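Local coordinates for protein involved in catabolism of external DNA (Legionella pneumophila subsp. pneumophila, PDB 2OO3) that probably methylates the N6 position of adenine 2030 in 23S ribosomal RNA, with S-adenosyl-L-methionine as methyl donor, at residues Y39-S44 with S102-A106; I66-W70 with N93-Y99; L76-F80 with L255-L260; I163-Y169 with L193-P199. One frame throughout, in Å; residues are numbered along the deposited sequence.

Interaction 1. Residues Y39-S44 with S102-A106; sequences YLETHS and SPYFA
Ala106 and Tyr39 make the apolar end of a contact between a helix and a strand. Ala106 CB lies over one face of the phenol ring, 3.4 Å from Tyr39 CE2 and displaced toward the rim, in a CH-pi contact 27° off the ring normal. With CG anti to the backbone N (chi1 173°), the ring leans forward toward Glu41, and Tyr39 OH donates to Glu41 OE1 at 2.5 Å, meeting the carboxylate on its anti side. That bond limits how the carboxylate can turn. The same group is tightly hemmed in from the helix: Ser102 OG stands 2.9 Å from Glu41 OE2 and almost as near Glu41 OE1, and the Pro103 ring crosses the glutamate at about a right angle, its CG 3.3 Å from Glu41 OE2. Packing slackens toward Ser44, whose CB lies 3.9 Å from Pro103 CG. There a water takes over, donating to His43 O at 2.9 Å while its oxygen lies 2.7 Å from Ser102 OG. His43 and Ser102 are predicted to bind S-adenosyl-L-methionine, so this wetter side, at the C-terminal end of strand 38-41, is consistent with the cofactor site of a Rossmann-like methyltransferase.

Interaction 2. Residues I66-W70 with N93-Y99; sequences INPVW and NSTLSYY
Leu96 forms the centre of this contact, its two methyl groups divided between two residues one helical turn apart. Leu96 CD1 sits almost exactly above the five-membered ring of Trp70, 3.6 Å from its centroid and only 2° off the normal, a CH-pi contact of nearly ideal placement. Trp70 holds its CG opposite the backbone N, which sends the indole out from the helix to the loop. The sister methyl, Leu96 CD2, turns to Ile66 and meets CG2 of that residue at 3.7 Å. Ile66 also reaches Tyr99, with Ile66 CB 3.9 Å from Tyr99 CE1. Ile87 of helix 81-90 completes the apolar cluster, touching Ile66, Trp70 and Leu96.

Outward from this centre the surroundings become polar. Asn67 and Leu96 run antiparallel past one another, with Asn67 OD1 3.6 Å from Leu96 CD2. At the rim of the indole, Trp70 NE1 donates to Ser94 O at 2.9 Å with an N-H...O angle of 163°. The acceptor lies in the indole plane, but the N-H arrives from above the carbonyl plane, 39° out of it. The bond therefore fixes the edge of a ring whose face Leu96 already covers. An Asx turn, Thr95 N donating to Asn93 OD1 at 3.2 Å, shapes the backbone around Ser94. Tyr99 OH is hydrogen-bonded to Tyr83 and to His20, a predicted cofactor-binding residue. The arrangement belongs to the excursion between strand 38-41 and helix 102-109 that carries helices 66-71 and 81-90 and the strand pair 48-50/98-100, consistent with the helical insertion of RlmJ enzymes on a Rossmann-like core.

Interaction 3. Residues L76-F80 with L255-L260; sequences LPSLF and LVLETL. With SO4 (sulfate ion), chain D.
Leu79 can be followed from Val256 to Leu255. Its CB lies 4.1 Å from Val256 CG2; CG, anti to the carbonyl carbon (chi1 -72°), then carries the branch toward Leu255, and CD1 ends 3.8 Å from Leu255 CD2 and equally near Leu255 CB. Phe80, next in the chain, comes in edge first. Its CE1 meets Leu260 CD2 in the ring plane at 3.8 Å, while CZ lies 3.8 Å from Thr259 CG2, and Leu76 CD2 covers the centre of one face. These residues lie in and around the short 3-10 turn 78-80 that leads into helix 81-90, so the contact ties the segment between helices 66-71 and 81-90 to helix 249-263, near the C-terminal end of the chain. Phe80 and Val256 both also touch Ile21 of helix 14-30. Pro77 faces the next helical turn, with its CG 3.4 Å from Thr259 OG1. That hydroxyl is turned back to donate to Leu255 O, which also accepts from Thr259 N on the opposite face of its plane. On the outer side of the loop, Ser78 N donates to O2 of a sulfate ion at 2.7 Å, a guest that probably came from the crystallisation liquor.

Interaction 4. Residues I163-Y169 with L193-P199; sequences IFIDPSY and LYCVWYP
Two neighbouring parallel strands of a beta-alpha-beta unit meet here: Ile163, Phe164 and Ile165 pair with Tyr194, Cys195 and Val196, and helix 174-188 forms the connection between the strands. Four backbone hydrogen bonds alternate across them, from Ile163 N to Leu193 O at 2.8 Å, then Cys195 N to Ile163 O and Ile165 N to Cys195 O, to Trp197 N to Ile165 O at 3.0 Å. On one side of the sheet Ile163 and Tyr194 point the same way, and Ile163 CD1 lies over the phenol face, 3.6 Å from Tyr194 CE1. On the other, Cys195 SG approaches the Phe164 ring obliquely, 3.9 Å from CE1.

Beyond Ile165 the first strand gives way to a loop that bends back over the second. Tyr169 is its clasp. Its left-handed backbone (phi 53°) turns the chain, and CG, anti to the carbonyl carbon (chi1 -56°), swings the ring over the second strand. Tyr169 OH donates to Trp197 O at 2.7 Å, with that oxygen in the phenol plane. Two prolines sandwich the ring: Pro199 CD comes to 3.3 Å from Tyr169 CD2 on one face, and Pro167 CB covers the other. Asp166 OD1 rests 3.4 Å from Trp197 CE3, the carboxylate turned 83° from the indole plane; Lys19 makes a salt bridge to the aspartate and a cation-pi contact with the tryptophan. Asp166 is the predicted proton acceptor, and the sequence Asp-Pro-Ser-Tyr following strand 161-165 resembles the Asp-Pro-Pro-Tyr motif of the N6-adenine methyltransferase active site.

In the fold
Interactions 1 and 4 lie near the centre of the chain, their centres about 11 Å apart, on adjacent strands 38-41 and 161-165 of the mixed sheet; a probable hydrogen bond from Phe164 N to Leu40 O joins them, and His43 packs on Pro167. Interaction 2 is nested within the loop closed by interaction 1 and meets it where Tyr99 touches Phe105. Interactions 2 and 3 both lie toward the outside, their centres about 17 Å apart, and touch through Val69 against Leu76 and Leu260. Along the chain interaction 3 crosses interactions 1 and 2 and encloses interaction 4. Together they link the predicted cofactor and catalytic residues at the sheet to helices 66-71 and 249-263.

Interaction 1. Residues Y39-S44 with S102-A106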
# COMPACT_ATOMS: atom_id res chain seq x y z
N TYR A 39 6.71 11.59 -3.06
CA TYR A 39 5.84 10.51 -2.63
C TYR A 39 4.41 10.96 -2.89
O TYR A 39 3.96 11.96 -2.34
CB TYR A 39 6.06 10.19 -1.14
CG TYR A 39 5.06 9.19 -0.60
CD1 TYR A 39 5.24 7.81 -0.83
CD2 TYR A 39 3.95 9.61 0.13
CE1 TYR A 39 4.33 6.88 -0.35
CE2 TYR A 39 3.02 8.66 0.64
CZ TYR A 39 3.22 7.32 0.38
OH TYR A 39 2.35 6.36 0.85
N LEU A 40 3.71 10.24 -3.76
CA LEU A 40 2.33 10.58 -4.13
C LEU A 40 1.33 9.48 -3.74
O LEU A 40 1.49 8.32 -4.17
CB LEU A 40 2.25 10.87 -5.66
CG LEU A 40 0.86 11.01 -6.29
CD1 LEU A 40 0.15 12.23 -5.70
CD2 LEU A 40 1.03 11.17 -7.76
N GLU A 41 0.32 9.84 -2.94
CA GLU A 41 -0.80 8.95 -2.69
C GLU A 41 -2.04 9.45 -3.37
O GLU A 41 -2.44 10.60 -3.18
CB GLU A 41 -1.09 8.77 -1.21
CG GLU A 41 -0.15 7.86 -0.48
CD GLU A 41 -0.53 7.73 1.00
OE1 GLU A 41 0.34 7.46 1.86
OE2 GLU A 41 -1.72 7.92 1.28
N THR A 42 -2.69 8.57 -4.13
CA THR A 42 -3.91 8.92 -4.87
C THR A 42 -5.17 8.83 -3.97
O THR A 42 -6.16 9.51 -4.20
CB THR A 42 -4.08 7.97 -6.11
OG1 THR A 42 -3.88 6.62 -5.68
CG2 THR A 42 -3.03 8.23 -7.21
N HIS A 43 -5.15 7.97 -2.96
CA HIS A 43 -6.33 7.75 -2.11
C HIS A 43 -5.83 7.69 -0.65
O HIS A 43 -5.66 6.58 -0.09
CB HIS A 43 -7.01 6.40 -2.42
CG HIS A 43 -7.52 6.23 -3.82
ND1 HIS A 43 -6.70 5.94 -4.88
CD2 HIS A 43 -8.79 6.24 -4.31
CE1 HIS A 43 -7.43 5.80 -5.98
NE2 HIS A 43 -8.70 5.99 -5.67
N SER A 44 -5.58 8.84 -0.03
CA SER A 44 -4.94 8.86 1.29
C SER A 44 -5.82 8.50 2.50
O SER A 44 -5.30 8.14 3.56
CB SER A 44 -4.28 10.21 1.53
OG SER A 44 -3.38 10.48 0.48
N SER A 102 -1.66 4.65 5.49
CA SER A 102 -0.45 4.76 4.69
C SER A 102 0.28 6.11 4.84
O SER A 102 1.52 6.14 4.94
CB SER A 102 -0.71 4.36 3.22
OG SER A 102 -1.56 5.31 2.61
N PRO A 103 -0.46 7.24 4.91
CA PRO A 103 0.30 8.50 5.10
C PRO A 103 1.11 8.54 6.41
O PRO A 103 2.19 9.10 6.41
CB PRO A 103 -0.82 9.56 5.17
CG PRO A 103 -1.94 8.98 4.43
CD PRO A 103 -1.92 7.51 4.83
N TYR A 104 0.59 7.95 7.49
CA TYR A 104 1.30 7.89 8.77
C TYR A 104 2.56 7.02 8.67
O TYR A 104 3.62 7.39 9.21
CB TYR A 104 0.35 7.40 9.88
CG TYR A 104 0.86 7.70 11.28
CD1 TYR A 104 0.43 8.85 11.96
CD2 TYR A 104 1.73 6.83 11.93
CE1 TYR A 104 0.92 9.16 13.24
CE2 TYR A 104 2.19 7.11 13.25
CZ TYR A 104 1.78 8.29 13.87
OH TYR A 104 2.22 8.57 15.14
N PHE A 105 2.51 5.91 7.94
CA PHE A 105 3.76 5.18 7.64
C PHE A 105 4.76 6.04 6.84
O PHE A 105 5.98 6.09 7.17
CB PHE A 105 3.44 3.87 6.89
CG PHE A 105 2.72 2.84 7.75
CD1 PHE A 105 3.43 2.07 8.70
CD2 PHE A 105 1.36 2.62 7.61
CE1 PHE A 105 2.76 1.11 9.49
CE2 PHE A 105 0.69 1.65 8.40
CZ PHE A 105 1.39 0.92 9.34
N ALA A 106 4.29 6.71 5.79
CA ALA A 106 5.20 7.46 4.92
C ALA A 106 5.91 8.61 5.65
O ALA A 106 7.11 8.85 5.49
CB ALA A 106 4.45 7.95 3.66
O HOH W 1 -2.93 5.59 0.31

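Interaction 2. Residues I66-W70 with N93-Y99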
# COMPACT_ATOMS: atom_id res chain seq x y z
N ILE A 66 -4.11 -7.11 11.52
CA ILE A 66 -3.03 -6.67 12.37
C ILE A 66 -2.98 -7.37 13.76
O ILE A 66 -1.89 -7.62 14.27
CB ILE A 66 -3.01 -5.12 12.55
CG1 ILE A 66 -1.80 -4.65 13.37
CG2 ILE A 66 -4.29 -4.60 13.22
CD1 ILE A 66 -0.45 -5.16 12.85
N ASN A 67 -4.12 -7.66 14.38
CA ASN A 67 -4.04 -8.09 15.77
C ASN A 67 -3.16 -9.34 16.04
O ASN A 67 -2.35 -9.33 16.97
CB ASN A 67 -5.42 -8.21 16.43
CG ASN A 67 -5.37 -7.95 17.93
OD1 ASN A 67 -4.63 -7.08 18.40
ND2 ASN A 67 -6.17 -8.71 18.69
N PRO A 68 -3.33 -10.44 15.26
CA PRO A 68 -2.44 -11.61 15.48
C PRO A 68 -0.96 -11.31 15.23
O PRO A 68 -0.07 -11.86 15.89
CB PRO A 68 -2.94 -12.65 14.45
CG PRO A 68 -4.35 -12.20 14.09
CD PRO A 68 -4.33 -10.69 14.20
N VAL A 69 -0.70 -10.41 14.28
CA VAL A 69 0.65 -10.05 13.89
C VAL A 69 1.24 -9.23 15.03
O VAL A 69 2.39 -9.49 15.49
CB VAL A 69 0.66 -9.29 12.51
CG1 VAL A 69 2.03 -8.72 12.19
CG2 VAL A 69 0.24 -10.21 11.38
N TRP A 70 0.46 -8.26 15.51
CA TRP A 70 0.86 -7.38 16.59
C TRP A 70 1.10 -8.14 17.89
O TRP A 70 2.11 -7.93 18.57
CB TRP A 70 -0.20 -6.32 16.85
CG TRP A 70 0.03 -5.44 18.10
CD1 TRP A 70 -0.68 -5.48 19.27
CD2 TRP A 70 1.02 -4.39 18.26
NE1 TRP A 70 -0.19 -4.54 20.15
CE2 TRP A 70 0.84 -3.86 19.57
CE3 TRP A 70 2.04 -3.86 17.44
CZ2 TRP A 70 1.62 -2.80 20.06
CZ3 TRP A 70 2.83 -2.81 17.94
CH2 TRP A 70 2.61 -2.30 19.24
N ASN A 93 0.18 2.47 24.54
CA ASN A 93 0.78 1.30 25.18
C ASN A 93 0.71 0.06 24.26
O ASN A 93 0.69 0.20 23.03
CB ASN A 93 0.12 1.04 26.54
CG ASN A 93 -1.37 0.97 26.46
OD1 ASN A 93 -1.93 0.70 25.41
ND2 ASN A 93 -2.03 1.23 27.59
N SER A 94 0.63 -1.13 24.87
CA SER A 94 0.73 -2.39 24.11
C SER A 94 -0.62 -2.86 23.62
O SER A 94 -0.71 -3.84 22.88
CB SER A 94 1.38 -3.48 24.95
OG SER A 94 0.61 -3.68 26.12
N THR A 95 -1.68 -2.18 24.06
CA THR A 95 -3.03 -2.46 23.56
C THR A 95 -3.31 -1.64 22.30
O THR A 95 -3.09 -0.42 22.27
CB THR A 95 -4.13 -2.18 24.63
OG1 THR A 95 -3.60 -2.41 25.95
CG2 THR A 95 -5.30 -3.12 24.40
N LEU A 96 -3.78 -2.32 21.26
CA LEU A 96 -4.02 -1.68 19.99
C LEU A 96 -5.27 -0.80 20.05
O LEU A 96 -6.40 -1.30 20.15
CB LEU A 96 -4.18 -2.77 18.94
CG LEU A 96 -3.52 -2.66 17.59
CD1 LEU A 96 -2.03 -2.28 17.68
CD2 LEU A 96 -3.70 -3.99 16.86
N SER A 97 -5.07 0.51 19.99
CA SER A 97 -6.17 1.46 20.04
C SER A 97 -6.32 2.15 18.70
O SER A 97 -7.44 2.48 18.32
CB SER A 97 -5.93 2.55 21.11
OG SER A 97 -5.97 1.98 22.41
N TYR A 98 -5.17 2.38 18.04
CA TYR A 98 -5.09 3.07 16.75
C TYR A 98 -4.34 2.24 15.73
O TYR A 98 -3.35 1.56 16.06
CB TYR A 98 -4.40 4.44 16.91
CG TYR A 98 -5.42 5.56 17.11
CD1 TYR A 98 -5.76 6.41 16.07
CD2 TYR A 98 -6.09 5.69 18.34
CE1 TYR A 98 -6.74 7.44 16.27
CE2 TYR A 98 -7.06 6.70 18.54
CZ TYR A 98 -7.38 7.55 17.51
OH TYR A 98 -8.34 8.53 17.71
N TYR A 99 -4.82 2.28 14.50
CA TYR A 99 -4.04 1.76 13.38
C TYR A 99 -3.67 2.91 12.42
O TYR A 99 -4.54 3.71 12.05
CB TYR A 99 -4.84 0.65 12.64
CG TYR A 99 -4.04 -0.04 11.55
CD1 TYR A 99 -3.07 -0.97 11.88
CD2 TYR A 99 -4.21 0.30 10.21
CE1 TYR A 99 -2.32 -1.60 10.90
CE2 TYR A 99 -3.44 -0.29 9.21
CZ TYR A 99 -2.51 -1.26 9.58
OH TYR A 99 -1.71 -1.83 8.64

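Interaction 3. Residues L76-F80 with L255-L260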
# COMPACT_ATOMS: atom_id res chain seq x y z
N LEU A 76 8.46 -11.93 15.10
CA LEU A 76 8.39 -11.66 13.67
C LEU A 76 9.80 -11.55 13.08
O LEU A 76 10.72 -11.12 13.78
CB LEU A 76 7.59 -10.38 13.39
CG LEU A 76 6.07 -10.41 13.62
CD1 LEU A 76 5.51 -8.99 13.46
CD2 LEU A 76 5.30 -11.42 12.68
N PRO A 77 9.97 -11.93 11.81
CA PRO A 77 11.23 -11.69 11.12
C PRO A 77 11.52 -10.20 11.04
O PRO A 77 10.58 -9.38 11.06
CB PRO A 77 10.98 -12.27 9.71
CG PRO A 77 9.80 -13.24 9.88
CD PRO A 77 8.97 -12.60 10.94
N SER A 78 12.80 -9.84 11.00
CA SER A 78 13.24 -8.45 11.00
C SER A 78 12.69 -7.60 9.87
O SER A 78 12.68 -6.38 9.99
CB SER A 78 14.79 -8.38 10.98
OG SER A 78 15.25 -8.82 9.71
N LEU A 79 12.24 -8.21 8.77
CA LEU A 79 11.55 -7.47 7.68
C LEU A 79 10.29 -6.70 8.14
O LEU A 79 9.83 -5.78 7.44
CB LEU A 79 11.17 -8.40 6.51
CG LEU A 79 12.37 -8.87 5.66
CD1 LEU A 79 11.91 -9.82 4.56
CD2 LEU A 79 13.06 -7.69 5.03
N PHE A 80 9.76 -7.09 9.29
CA PHE A 80 8.58 -6.47 9.92
C PHE A 80 8.88 -5.29 10.82
O PHE A 80 7.95 -4.60 11.29
CB PHE A 80 7.80 -7.51 10.72
CG PHE A 80 7.00 -8.50 9.85
CD1 PHE A 80 5.61 -8.40 9.75
CD2 PHE A 80 7.65 -9.55 9.18
CE1 PHE A 80 4.87 -9.34 9.00
CE2 PHE A 80 6.93 -10.49 8.40
CZ PHE A 80 5.54 -10.38 8.30
N LEU A 255 9.45 -13.73 1.91
CA LEU A 255 9.55 -13.99 3.35
C LEU A 255 8.35 -13.39 4.08
O LEU A 255 7.76 -14.02 4.95
CB LEU A 255 10.86 -13.45 3.97
CG LEU A 255 11.01 -13.72 5.51
CD1 LEU A 255 10.74 -15.17 5.93
CD2 LEU A 255 12.37 -13.27 6.08
N VAL A 256 7.98 -12.17 3.70
CA VAL A 256 6.86 -11.52 4.38
C VAL A 256 5.59 -12.36 4.16
O VAL A 256 4.88 -12.70 5.12
CB VAL A 256 6.63 -10.08 3.85
CG1 VAL A 256 5.24 -9.51 4.34
CG2 VAL A 256 7.80 -9.14 4.30
N LEU A 257 5.29 -12.68 2.90
CA LEU A 257 4.07 -13.42 2.55
C LEU A 257 4.03 -14.80 3.20
O LEU A 257 2.98 -15.21 3.70
CB LEU A 257 3.90 -13.54 1.03
CG LEU A 257 3.66 -12.23 0.27
CD1 LEU A 257 3.89 -12.41 -1.25
CD2 LEU A 257 2.24 -11.72 0.53
N GLU A 258 5.16 -15.51 3.21
CA GLU A 258 5.22 -16.80 3.93
C GLU A 258 4.86 -16.62 5.38
O GLU A 258 4.07 -17.40 5.92
CB GLU A 258 6.61 -17.43 3.91
CG GLU A 258 7.18 -17.79 2.57
CD GLU A 258 8.48 -18.57 2.77
OE1 GLU A 258 9.24 -18.74 1.79
OE2 GLU A 258 8.72 -19.00 3.94
N THR A 259 5.46 -15.62 6.04
CA THR A 259 5.12 -15.33 7.44
C THR A 259 3.63 -15.04 7.64
O THR A 259 3.00 -15.59 8.56
CB THR A 259 5.98 -14.17 8.02
OG1 THR A 259 7.36 -14.49 7.84
CG2 THR A 259 5.74 -13.98 9.47
N LEU A 260 3.05 -14.19 6.80
CA LEU A 260 1.62 -13.85 6.94
C LEU A 260 0.66 -15.06 6.80
O LEU A 260 -0.38 -15.13 7.48
CB LEU A 260 1.26 -12.73 5.94
CG LEU A 260 1.96 -11.39 6.25
CD1 LEU A 260 1.50 -10.37 5.23
CD2 LEU A 260 1.61 -10.92 7.70
S SO4 D . 15.39 -12.64 11.20
O1 SO4 D . 15.72 -13.68 12.17
O2 SO4 D . 14.52 -11.69 11.88
O3 SO4 D . 16.61 -11.98 10.74
O4 SO4 D . 14.71 -13.22 10.04

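Interaction 4. Residues I163-Y169 with L193-P199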
# COMPACT_ATOMS: atom_id res chain seq x y z
N ILE A 163 4.74 6.20 -6.23
CA ILE A 163 3.33 6.51 -6.43
C ILE A 163 2.57 5.32 -5.84
O ILE A 163 2.68 4.20 -6.33
CB ILE A 163 3.00 6.74 -7.93
CG1 ILE A 163 3.84 7.92 -8.52
CG2 ILE A 163 1.55 7.13 -8.09
CD1 ILE A 163 5.13 7.47 -9.28
N PHE A 164 1.85 5.57 -4.76
CA PHE A 164 1.18 4.52 -3.99
C PHE A 164 -0.30 4.70 -4.16
O PHE A 164 -0.86 5.70 -3.73
CB PHE A 164 1.57 4.61 -2.49
CG PHE A 164 1.09 3.44 -1.66
CD1 PHE A 164 1.70 2.17 -1.76
CD2 PHE A 164 0.05 3.62 -0.76
CE1 PHE A 164 1.25 1.09 -0.97
CE2 PHE A 164 -0.42 2.53 0.02
CZ PHE A 164 0.18 1.28 -0.08
N ILE A 165 -0.91 3.73 -4.83
CA ILE A 165 -2.30 3.81 -5.27
C ILE A 165 -3.17 2.78 -4.56
O ILE A 165 -3.02 1.58 -4.78
CB ILE A 165 -2.36 3.60 -6.81
CG1 ILE A 165 -1.46 4.65 -7.49
CG2 ILE A 165 -3.80 3.74 -7.29
CD1 ILE A 165 -1.09 4.36 -8.91
N ASP A 166 -4.08 3.27 -3.71
CA ASP A 166 -4.91 2.38 -2.90
C ASP A 166 -6.41 2.62 -3.12
O ASP A 166 -7.09 3.11 -2.24
CB ASP A 166 -4.51 2.53 -1.42
CG ASP A 166 -5.19 1.52 -0.51
OD1 ASP A 166 -5.70 0.46 -0.99
OD2 ASP A 166 -5.22 1.83 0.72
N PRO A 167 -6.94 2.22 -4.30
CA PRO A 167 -8.37 2.50 -4.58
C PRO A 167 -9.29 1.65 -3.74
O PRO A 167 -8.87 0.58 -3.28
CB PRO A 167 -8.53 2.12 -6.07
CG PRO A 167 -7.10 1.92 -6.60
CD PRO A 167 -6.29 1.51 -5.41
N SER A 168 -10.53 2.12 -3.54
CA SER A 168 -11.57 1.30 -2.89
C SER A 168 -12.23 0.25 -3.82
O SER A 168 -12.72 -0.76 -3.32
CB SER A 168 -12.66 2.19 -2.29
OG SER A 168 -13.50 2.74 -3.31
N TYR A 169 -12.23 0.50 -5.14
CA TYR A 169 -12.96 -0.33 -6.10
C TYR A 169 -14.46 -0.50 -5.72
O TYR A 169 -15.04 -1.56 -5.96
CB TYR A 169 -12.32 -1.71 -6.31
CG TYR A 169 -10.88 -1.64 -6.73
CD1 TYR A 169 -10.52 -1.57 -8.07
CD2 TYR A 169 -9.88 -1.55 -5.76
CE1 TYR A 169 -9.17 -1.46 -8.46
CE2 TYR A 169 -8.55 -1.45 -6.12
CZ TYR A 169 -8.20 -1.39 -7.46
OH TYR A 169 -6.88 -1.32 -7.77
N LEU A 193 8.40 4.53 -9.42
CA LEU A 193 8.04 3.27 -8.77
C LEU A 193 6.54 3.37 -8.51
O LEU A 193 6.11 4.23 -7.73
CB LEU A 193 8.82 3.09 -7.46
CG LEU A 193 8.93 1.64 -6.92
CD1 LEU A 193 9.85 1.58 -5.72
CD2 LEU A 193 7.58 1.05 -6.58
N TYR A 194 5.75 2.57 -9.24
CA TYR A 194 4.29 2.55 -9.10
C TYR A 194 3.85 1.31 -8.30
O TYR A 194 4.28 0.19 -8.59
CB TYR A 194 3.63 2.53 -10.50
CG TYR A 194 3.94 3.78 -11.32
CD1 TYR A 194 3.10 4.90 -11.30
CD2 TYR A 194 5.10 3.85 -12.11
CE1 TYR A 194 3.40 6.05 -12.05
CE2 TYR A 194 5.40 5.03 -12.87
CZ TYR A 194 4.54 6.11 -12.82
OH TYR A 194 4.83 7.25 -13.55
N CYS A 195 3.03 1.51 -7.28
CA CYS A 195 2.53 0.41 -6.48
C CYS A 195 1.02 0.55 -6.35
O CYS A 195 0.52 1.48 -5.72
CB CYS A 195 3.15 0.45 -5.09
SG CYS A 195 2.63 -0.90 -4.04
N VAL A 196 0.28 -0.38 -6.93
CA VAL A 196 -1.19 -0.32 -6.84
C VAL A 196 -1.72 -1.58 -6.14
O VAL A 196 -1.33 -2.71 -6.49
CB VAL A 196 -1.85 -0.10 -8.24
CG1 VAL A 196 -1.45 -1.20 -9.21
CG2 VAL A 196 -3.40 0.04 -8.15
N TRP A 197 -2.56 -1.36 -5.13
CA TRP A 197 -3.25 -2.42 -4.40
C TRP A 197 -4.53 -2.77 -5.17
O TRP A 197 -5.22 -1.86 -5.70
CB TRP A 197 -3.61 -1.92 -2.98
CG TRP A 197 -4.38 -2.96 -2.19
CD1 TRP A 197 -3.86 -4.06 -1.52
CD2 TRP A 197 -5.81 -3.06 -2.09
NE1 TRP A 197 -4.89 -4.81 -0.99
CE2 TRP A 197 -6.09 -4.22 -1.32
CE3 TRP A 197 -6.88 -2.30 -2.60
CZ2 TRP A 197 -7.40 -4.63 -1.04
CZ3 TRP A 197 -8.18 -2.68 -2.29
CH2 TRP A 197 -8.43 -3.83 -1.50
N TYR A 198 -4.91 -4.05 -5.16
CA TYR A 198 -6.19 -4.47 -5.74
C TYR A 198 -6.78 -5.63 -4.93
O TYR A 198 -6.02 -6.41 -4.32
CB TYR A 198 -6.00 -4.88 -7.20
CG TYR A 198 -5.04 -6.04 -7.40
CD1 TYR A 198 -5.51 -7.36 -7.41
CD2 TYR A 198 -3.67 -5.82 -7.61
CE1 TYR A 198 -4.62 -8.44 -7.61
CE2 TYR A 198 -2.80 -6.87 -7.82
CZ TYR A 198 -3.28 -8.17 -7.81
OH TYR A 198 -2.39 -9.20 -8.01
N PRO A 199 -8.12 -5.74 -4.89
CA PRO A 199 -8.76 -6.85 -4.23
C PRO A 199 -9.02 -8.03 -5.16
O PRO A 199 -8.98 -7.89 -6.38
CB PRO A 199 -10.12 -6.26 -3.80
CG PRO A 199 -10.44 -5.25 -4.86
CD PRO A 199 -9.11 -4.77 -5.42